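Local coordinates for BT_2262 (uncharacterised lipoprotein) (Bacteroides thetaiotaomicron, PDB 5FQ8), which is a lipoprotein of unknown function, probably anchored at the bacterial surface, that joins an Ig-like domain to a second, beta-rich C-terminal domain, at residues F33-Y38 against N66-A70. Sequence-based numbering, arbitrary orientation.
Sequences FVEPGY and NLVYA
In the Ig-like domain, the loop that crosses from one sheet of the beta sandwich to the other packs on strand 63-72: Phe33 and Glu35 of this loop, which follows strand 24-27, and Tyr38 at the start of strand 38-42 meet Leu67 and Tyr69. At the centre, the hydroxyl of Tyr69 donates to the Glu35 carboxylate; the 2.5 Å between Tyr69 OH and Glu35 OE1 is very short as modelled. The two side chains come from opposite directions; OE1 lies at the edge of the tyrosine ring, near its plane, while the carboxylate is turned 73° from that ring. Glu35 reaches in through a bend at chi2 (56°), which brings its acid group toward the strand. Its other oxygen is taken up by its own loop: Gly37 N donates to Glu35 OE2 over 3.1 Å, from the anti side and somewhat out of the carboxylate plane. Arg83, on the adjoining strand 78-87, forms a salt bridge with the same OE2, so the acid is probably held as a carboxylate. The buried phenol is thus tied to the crossing loop, while Phe81 stacks on the Tyr69 ring. Apolar contacts lie to either side of this bond. On one, Phe33 CZ rests 3.9 Å from Leu67 CD1. On the other, the Tyr38 ring meets that of Tyr69 obliquely, planes 57° apart. Their closest atoms are Tyr38 CD2 and Tyr69 CE2, at 3.7 Å.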
loop_
_atom_site.group_PDB
_atom_site.type_symbol
_atom_site.label_atom_id
_atom_site.label_comp_id
_atom_site.label_asym_id
_atom_site.label_seq_id
_atom_site.Cartn_x
_atom_site.Cartn_y
_atom_site.Cartn_z
ATOM N N PHE G 33 35.921 -64.895 4.881
ATOM C CA PHE G 33 35.108 -63.694 4.754
ATOM C C PHE G 33 34.993 -63.013 6.107
ATOM O O PHE G 33 34.432 -63.582 7.048
ATOM C CB PHE G 33 33.717 -64.012 4.220
ATOM C CG PHE G 33 32.749 -62.881 4.390
ATOM C CD1 PHE G 33 32.788 -61.790 3.547
ATOM C CD2 PHE G 33 31.808 -62.898 5.403
ATOM C CE1 PHE G 33 31.902 -60.751 3.704
ATOM C CE2 PHE G 33 30.921 -61.856 5.560
ATOM C CZ PHE G 33 30.970 -60.784 4.710
ATOM N N VAL G 34 35.497 -61.790 6.187
ATOM C CA VAL G 34 35.474 -61.004 7.407
ATOM C C VAL G 34 34.392 -59.951 7.276
ATOM O O VAL G 34 34.384 -59.177 6.312
ATOM C CB VAL G 34 36.836 -60.349 7.677
ATOM C CG1 VAL G 34 36.811 -59.640 9.018
ATOM C CG2 VAL G 34 37.932 -61.385 7.634
ATOM N N GLU G 35 33.493 -59.910 8.246
ATOM C CA GLU G 35 32.390 -58.966 8.249
ATOM C C GLU G 35 32.909 -57.534 8.237
ATOM O O GLU G 35 33.523 -57.096 9.212
ATOM C CB GLU G 35 31.503 -59.215 9.471
ATOM C CG GLU G 35 30.407 -58.193 9.675
ATOM C CD GLU G 35 29.517 -58.046 8.470
ATOM O OE1 GLU G 35 29.049 -59.066 7.940
ATOM O OE2 GLU G 35 29.286 -56.904 8.046
ATOM N N PRO G 36 32.686 -56.781 7.160
ATOM C CA PRO G 36 33.175 -55.393 7.116
ATOM C C PRO G 36 32.612 -54.494 8.199
ATOM O O PRO G 36 33.304 -53.565 8.630
ATOM C CB PRO G 36 32.744 -54.925 5.723
ATOM C CG PRO G 36 32.609 -56.166 4.933
ATOM C CD PRO G 36 32.090 -57.191 5.885
ATOM N N GLY G 37 31.384 -54.720 8.642
ATOM C CA GLY G 37 30.803 -53.991 9.750
ATOM C C GLY G 37 29.549 -53.231 9.355
ATOM O O GLY G 37 29.222 -53.062 8.184
ATOM N N TYR G 38 28.859 -52.755 10.382
ATOM C CA TYR G 38 27.625 -52.001 10.203
ATOM C C TYR G 38 27.289 -51.320 11.520
ATOM O O TYR G 38 27.775 -51.716 12.582
ATOM C CB TYR G 38 26.474 -52.902 9.756
ATOM C CG TYR G 38 26.345 -54.136 10.601
ATOM C CD1 TYR G 38 25.591 -54.129 11.755
ATOM C CD2 TYR G 38 26.995 -55.305 10.250
ATOM C CE1 TYR G 38 25.488 -55.246 12.531
ATOM C CE2 TYR G 38 26.894 -56.422 11.016
ATOM C CZ TYR G 38 26.140 -56.392 12.155
ATOM O OH TYR G 38 26.041 -57.521 12.924
ATOM N N ASN G 66 24.493 -63.962 -1.230
ATOM C CA ASN G 66 23.849 -62.722 -0.812
ATOM C C ASN G 66 23.576 -62.754 0.685
ATOM O O ASN G 66 23.016 -63.729 1.196
ATOM C CB ASN G 66 22.539 -62.506 -1.565
ATOM C CG ASN G 66 22.751 -62.210 -3.020
ATOM O OD1 ASN G 66 22.830 -61.055 -3.419
ATOM N ND2 ASN G 66 22.843 -63.254 -3.829
ATOM N N LEU G 67 23.960 -61.685 1.376
ATOM C CA LEU G 67 23.686 -61.509 2.794
ATOM C C LEU G 67 22.764 -60.318 2.960
ATOM O O LEU G 67 22.999 -59.265 2.367
ATOM C CB LEU G 67 24.970 -61.288 3.578
ATOM C CG LEU G 67 26.072 -62.330 3.461
ATOM C CD1 LEU G 67 27.413 -61.639 3.473
ATOM C CD2 LEU G 67 25.985 -63.296 4.607
ATOM N N VAL G 68 21.712 -60.486 3.751
ATOM C CA VAL G 68 20.738 -59.428 3.992
ATOM C C VAL G 68 20.853 -58.986 5.441
ATOM O O VAL G 68 20.710 -59.797 6.360
ATOM C CB VAL G 68 19.313 -59.884 3.657
ATOM C CG1 VAL G 68 18.316 -58.832 4.089
ATOM C CG2 VAL G 68 19.198 -60.113 2.182
ATOM N N TYR G 69 21.124 -57.703 5.638
ATOM C CA TYR G 69 21.256 -57.109 6.958
ATOM C C TYR G 69 19.990 -56.337 7.285
ATOM O O TYR G 69 19.488 -55.578 6.450
ATOM C CB TYR G 69 22.454 -56.164 7.016
ATOM C CG TYR G 69 23.796 -56.784 6.768
ATOM C CD1 TYR G 69 24.233 -57.045 5.483
ATOM C CD2 TYR G 69 24.652 -57.068 7.815
ATOM C CE1 TYR G 69 25.467 -57.587 5.252
ATOM C CE2 TYR G 69 25.884 -57.608 7.588
ATOM C CZ TYR G 69 26.283 -57.867 6.306
ATOM O OH TYR G 69 27.514 -58.410 6.087
ATOM N N ALA G 70 19.485 -56.509 8.499
ATOM C CA ALA G 70 18.261 -55.817 8.870
ATOM C C ALA G 70 18.221 -55.564 10.367
ATOM O O ALA G 70 18.726 -56.353 11.168
ATOM C CB ALA G 70 17.026 -56.611 8.439
#